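Local coordinates for protein isomerase/lactonizing enzyme (Agrobacterium tumefaciens, PDB 1RVK) that is of unknown function but belongs to the enolase superfamily, binds magnesium and probably acts as an isomerase or lactonizing enzyme, at residues A[20-24]-A[173-177]; A[141-147]-A[333-337]. All coordinates share one frame. Numbering follows the deposited sequence.

How the interactions relate
Along the chain the segments alternate: 20-24, 141-147, 173-177, 333-337. Interaction 1 links the hairpin of strands 17-19 and 25-28 to the loop after the second barrel strand, 167-171. Interaction 2 joins the loops after the first and last barrel strands, 130-137 and 328-333, which pair in parallel. The centres of the two contacts lie about 14 Å apart, on the same side of the chain's centre. W173 connects them: its NE1 is 3.3 Å from D141 O and 2.9 Å from L147 O, both weak hydrogen bonds. V177 also packs on D141 and E142. Loops after three adjacent barrel strands thus pack against the hairpin, with the magnesium site close to interaction 1.

Interaction 1: A[20-24]-A[173-177]; sequences DSAGH and WMPPV
The H24 ring is overlapped on one face by the selenium of M174, a selenomethionine. SE lies 3.9 Å from the ring centroid, 27° off the normal, and 3.5 Å from H24 CE1. H24 has chi1 m; M174 has chi1 m and chi2 t, so the M174 side chain runs out across one face of the H24 ring. At the ring edge P175 O sits 3.4 Å from H24 CD2.

Neither segment is helix or strand. Residues D20 to G23 form a type I turn between strands 17-19 and 25-28, with G23 N to D20 O at 2.9 Å. G23 has positive phi. D20 N also bonds H24 O at 2.9 Å. D20, with chi1 p, folds back: its OD1 accepts from H24 N at 2.9 Å. On the other side the P175-P176 peptide is cis, and V177 N bonds M174 O at 3.0 Å. In register, A22 faces P176 (CA to CA 7.1 Å) and H24 faces M174 (8.2 Å). D20 OD2 is 3.5 Å from P176 CD; A22 CB is 3.9 Å from P175 O.

Two waters bridge the segments. One lies 2.7 Å from D20 OD2 and 2.8 Å from M174 O. The other is hydrogen-bonded to H24 NE2 at 2.8 Å and donates to P175 O at 2.9 Å.

M174 is about 7 Å from the magnesium held by D206, E232 and E258. The hairpin touching it is consistent with an enolase-superfamily capping loop. Without direct hydrogen bonds across, selenium-aromatic packing, water bridges and P176 contacts with D20 and A22 make the join.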
# COMPACT_ATOMS: atom_id res chain seq x y z
N ASP A 20 -8.73 11.53 8.68
CA ASP A 20 -9.10 12.95 8.73
C ASP A 20 -9.59 13.47 7.39
O ASP A 20 -9.70 12.72 6.42
CB ASP A 20 -7.94 13.81 9.25
CG ASP A 20 -6.69 13.68 8.41
OD1 ASP A 20 -6.80 13.56 7.18
OD2 ASP A 20 -5.58 13.74 9.00
N SER A 21 -9.90 14.76 7.34
CA SER A 21 -10.40 15.37 6.12
C SER A 21 -9.47 15.27 4.92
O SER A 21 -9.92 15.30 3.78
CB SER A 21 -10.75 16.84 6.38
OG SER A 21 -11.83 16.93 7.28
N ALA A 22 -8.17 15.15 5.17
CA ALA A 22 -7.19 15.03 4.10
C ALA A 22 -6.92 13.57 3.74
O ALA A 22 -6.14 13.28 2.84
CB ALA A 22 -5.88 15.72 4.49
N GLY A 23 -7.56 12.66 4.47
CA GLY A 23 -7.39 11.24 4.18
C GLY A 23 -6.29 10.52 4.95
O GLY A 23 -5.97 9.37 4.64
N HIS A 24 -5.72 11.16 5.97
CA HIS A 24 -4.66 10.53 6.75
C HIS A 24 -5.26 9.72 7.90
O HIS A 24 -6.19 10.18 8.57
CB HIS A 24 -3.70 11.59 7.30
CG HIS A 24 -3.17 12.52 6.25
ND1 HIS A 24 -2.56 12.07 5.10
CD2 HIS A 24 -3.19 13.87 6.16
CE1 HIS A 24 -2.23 13.11 4.35
NE2 HIS A 24 -2.60 14.21 4.97
N TRP A 173 3.91 14.79 10.85
CA TRP A 173 2.71 15.62 10.96
C TRP A 173 2.24 16.33 9.69
O TRP A 173 3.03 16.95 8.98
CB TRP A 173 2.90 16.65 12.07
CG TRP A 173 3.17 16.04 13.41
CD1 TRP A 173 2.23 15.64 14.32
CD2 TRP A 173 4.45 15.76 13.98
NE1 TRP A 173 2.86 15.12 15.44
CE2 TRP A 173 4.21 15.19 15.26
CE3 TRP A 173 5.77 15.94 13.55
CZ2 TRP A 173 5.26 14.79 16.10
CZ3 TRP A 173 6.81 15.55 14.39
CH2 TRP A 173 6.54 14.98 15.65
N MSE A 174 0.93 16.25 9.45
CA MSE A 174 0.33 16.87 8.28
C MSE A 174 -1.02 17.49 8.63
O MSE A 174 -1.71 17.02 9.55
CB MSE A 174 0.13 15.82 7.19
CG MSE A 174 1.39 15.04 6.82
SE MSE A 174 1.06 13.75 5.43
CE MSE A 174 2.54 12.57 5.77
N PRO A 175 -1.43 18.55 7.93
CA PRO A 175 -2.73 19.12 8.27
C PRO A 175 -3.79 18.04 8.03
O PRO A 175 -3.57 17.12 7.24
CB PRO A 175 -2.86 20.31 7.31
CG PRO A 175 -1.96 19.94 6.16
CD PRO A 175 -0.78 19.30 6.84
N PRO A 176 -4.96 18.15 8.68
CA PRO A 176 -5.41 19.19 9.60
C PRO A 176 -4.75 19.34 10.98
O PRO A 176 -5.32 20.00 11.85
CB PRO A 176 -6.91 18.92 9.70
CG PRO A 176 -6.98 17.44 9.60
CD PRO A 176 -6.02 17.15 8.47
N VAL A 177 -3.59 18.74 11.20
CA VAL A 177 -2.93 18.93 12.50
C VAL A 177 -2.69 20.44 12.57
O VAL A 177 -2.04 21.02 11.70
CB VAL A 177 -1.57 18.19 12.60
CG1 VAL A 177 -0.74 18.76 13.75
CG2 VAL A 177 -1.82 16.70 12.84
O HOH W 1 -3.50 15.01 10.14
O HOH W 2 -2.23 16.94 4.70

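Interaction 2: A[141-147]-A[333-337]; sequences DELEGGL and LHPFL
F336, H334 and L147 bury the most surface here. H334 carries the one direct hydrogen bond: its NE2 donates to D141 OD2 at 2.9 Å. With chi1 t, its ring reaches across, and its ND1 accepts from F336 N at 3.0 Å, so both ring nitrogens are used.

H334 to L337 form a type I turn, with L337 N to H334 O at 3.0 Å. This turn, and chi1 m, lay the F336 ring against the loop. E144 O lies 3.6 Å from F336 CZ, at the ring edge. G146 N is 3.4 Å from F336 CZ, and L143 CD2 is 3.9 Å from F336 CE2.

L143 to G146 form a type II turn, with G146 N to L143 O at 2.8 Å. The loop closes through D141 N to L147 O at 3.0 Å. D141 OD1 accepts from L143 N, an Asx turn, and from L147 N, each at 3.0 Å. G146 faces P335, CA to CA 6.2 Å. A side chain at G146 would crowd H334 and F336. L147, with chi1 m and chi2 t, brings CD1 to 3.6 Å from H334 CD2 and CG to 4.3 Å from P335 CD.

P27 of strand 25-28 also touches L143 and H334. The contact lies just beyond the seam where strands 130-137 and 328-333 pair to close the barrel, typical of the modified TIM barrel of the enolase superfamily.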
# COMPACT_ATOMS: atom_id res chain seq x y z
N ASP A 141 -0.09 13.02 15.15
CA ASP A 141 -1.35 13.52 15.67
C ASP A 141 -1.12 14.48 16.83
O ASP A 141 -0.01 14.99 17.01
CB ASP A 141 -2.24 12.35 16.13
CG ASP A 141 -1.52 11.38 17.05
OD1 ASP A 141 -0.90 11.83 18.04
OD2 ASP A 141 -1.57 10.16 16.79
N GLU A 142 -2.17 14.73 17.60
CA GLU A 142 -2.08 15.62 18.74
C GLU A 142 -2.60 14.90 19.98
O GLU A 142 -3.10 15.51 20.92
CB GLU A 142 -2.87 16.90 18.47
CG GLU A 142 -2.27 17.74 17.35
CD GLU A 142 -3.08 18.98 17.02
OE1 GLU A 142 -4.14 18.85 16.36
OE2 GLU A 142 -2.66 20.08 17.42
N LEU A 143 -2.47 13.57 19.95
CA LEU A 143 -2.91 12.70 21.04
C LEU A 143 -1.78 12.51 22.04
O LEU A 143 -0.71 12.00 21.70
CB LEU A 143 -3.33 11.33 20.49
CG LEU A 143 -4.68 11.19 19.78
CD1 LEU A 143 -4.97 12.40 18.94
CD2 LEU A 143 -4.66 9.93 18.92
N GLU A 144 -2.01 12.91 23.28
CA GLU A 144 -1.01 12.77 24.33
C GLU A 144 -0.56 11.32 24.43
O GLU A 144 -1.39 10.42 24.59
CB GLU A 144 -1.59 13.25 25.66
CG GLU A 144 -0.55 13.51 26.74
CD GLU A 144 -1.16 14.15 27.97
OE1 GLU A 144 -1.81 15.20 27.82
OE2 GLU A 144 -0.98 13.61 29.08
N GLY A 145 0.74 11.09 24.34
CA GLY A 145 1.27 9.73 24.42
C GLY A 145 1.17 8.95 23.12
O GLY A 145 1.66 7.82 23.04
N GLY A 146 0.54 9.54 22.11
CA GLY A 146 0.41 8.87 20.83
C GLY A 146 1.58 9.21 19.94
O GLY A 146 2.66 8.63 20.07
N LEU A 147 1.37 10.14 19.01
CA LEU A 147 2.41 10.60 18.10
C LEU A 147 2.31 12.13 18.06
O LEU A 147 2.30 12.73 16.99
CB LEU A 147 2.21 10.00 16.71
CG LEU A 147 2.38 8.48 16.63
CD1 LEU A 147 2.02 7.98 15.24
CD2 LEU A 147 3.82 8.11 16.97
N LEU A 333 0.98 1.66 11.66
CA LEU A 333 1.07 1.36 13.09
C LEU A 333 0.95 2.57 14.01
O LEU A 333 1.30 3.69 13.63
CB LEU A 333 2.42 0.67 13.37
CG LEU A 333 2.65 -0.83 13.16
CD1 LEU A 333 1.65 -1.43 12.19
CD2 LEU A 333 4.07 -1.04 12.69
N HIS A 334 0.48 2.33 15.23
CA HIS A 334 0.30 3.38 16.22
C HIS A 334 0.33 2.73 17.60
O HIS A 334 -0.17 1.62 17.79
CB HIS A 334 -1.04 4.09 16.01
CG HIS A 334 -1.19 5.36 16.79
ND1 HIS A 334 -1.41 5.37 18.15
CD2 HIS A 334 -1.13 6.65 16.40
CE1 HIS A 334 -1.47 6.62 18.57
NE2 HIS A 334 -1.31 7.42 17.53
N PRO A 335 0.94 3.40 18.59
CA PRO A 335 0.99 2.79 19.92
C PRO A 335 -0.36 2.43 20.54
O PRO A 335 -0.45 1.52 21.36
CB PRO A 335 1.77 3.83 20.75
CG PRO A 335 1.56 5.13 20.00
CD PRO A 335 1.65 4.69 18.56
N PHE A 336 -1.42 3.13 20.14
CA PHE A 336 -2.74 2.85 20.70
C PHE A 336 -3.44 1.67 20.04
O PHE A 336 -4.46 1.19 20.54
CB PHE A 336 -3.66 4.07 20.58
CG PHE A 336 -3.17 5.29 21.29
CD1 PHE A 336 -2.06 5.24 22.14
CD2 PHE A 336 -3.81 6.51 21.12
CE1 PHE A 336 -1.61 6.38 22.80
CE2 PHE A 336 -3.37 7.66 21.77
CZ PHE A 336 -2.26 7.59 22.61
N LEU A 337 -2.88 1.19 18.93
CA LEU A 337 -3.50 0.08 18.20
C LEU A 337 -2.64 -1.18 18.16
O LEU A 337 -1.41 -1.11 18.19
CB LEU A 337 -3.81 0.53 16.77
CG LEU A 337 -4.63 1.81 16.61
CD1 LEU A 337 -4.75 2.17 15.13
CD2 LEU A 337 -6.01 1.61 17.22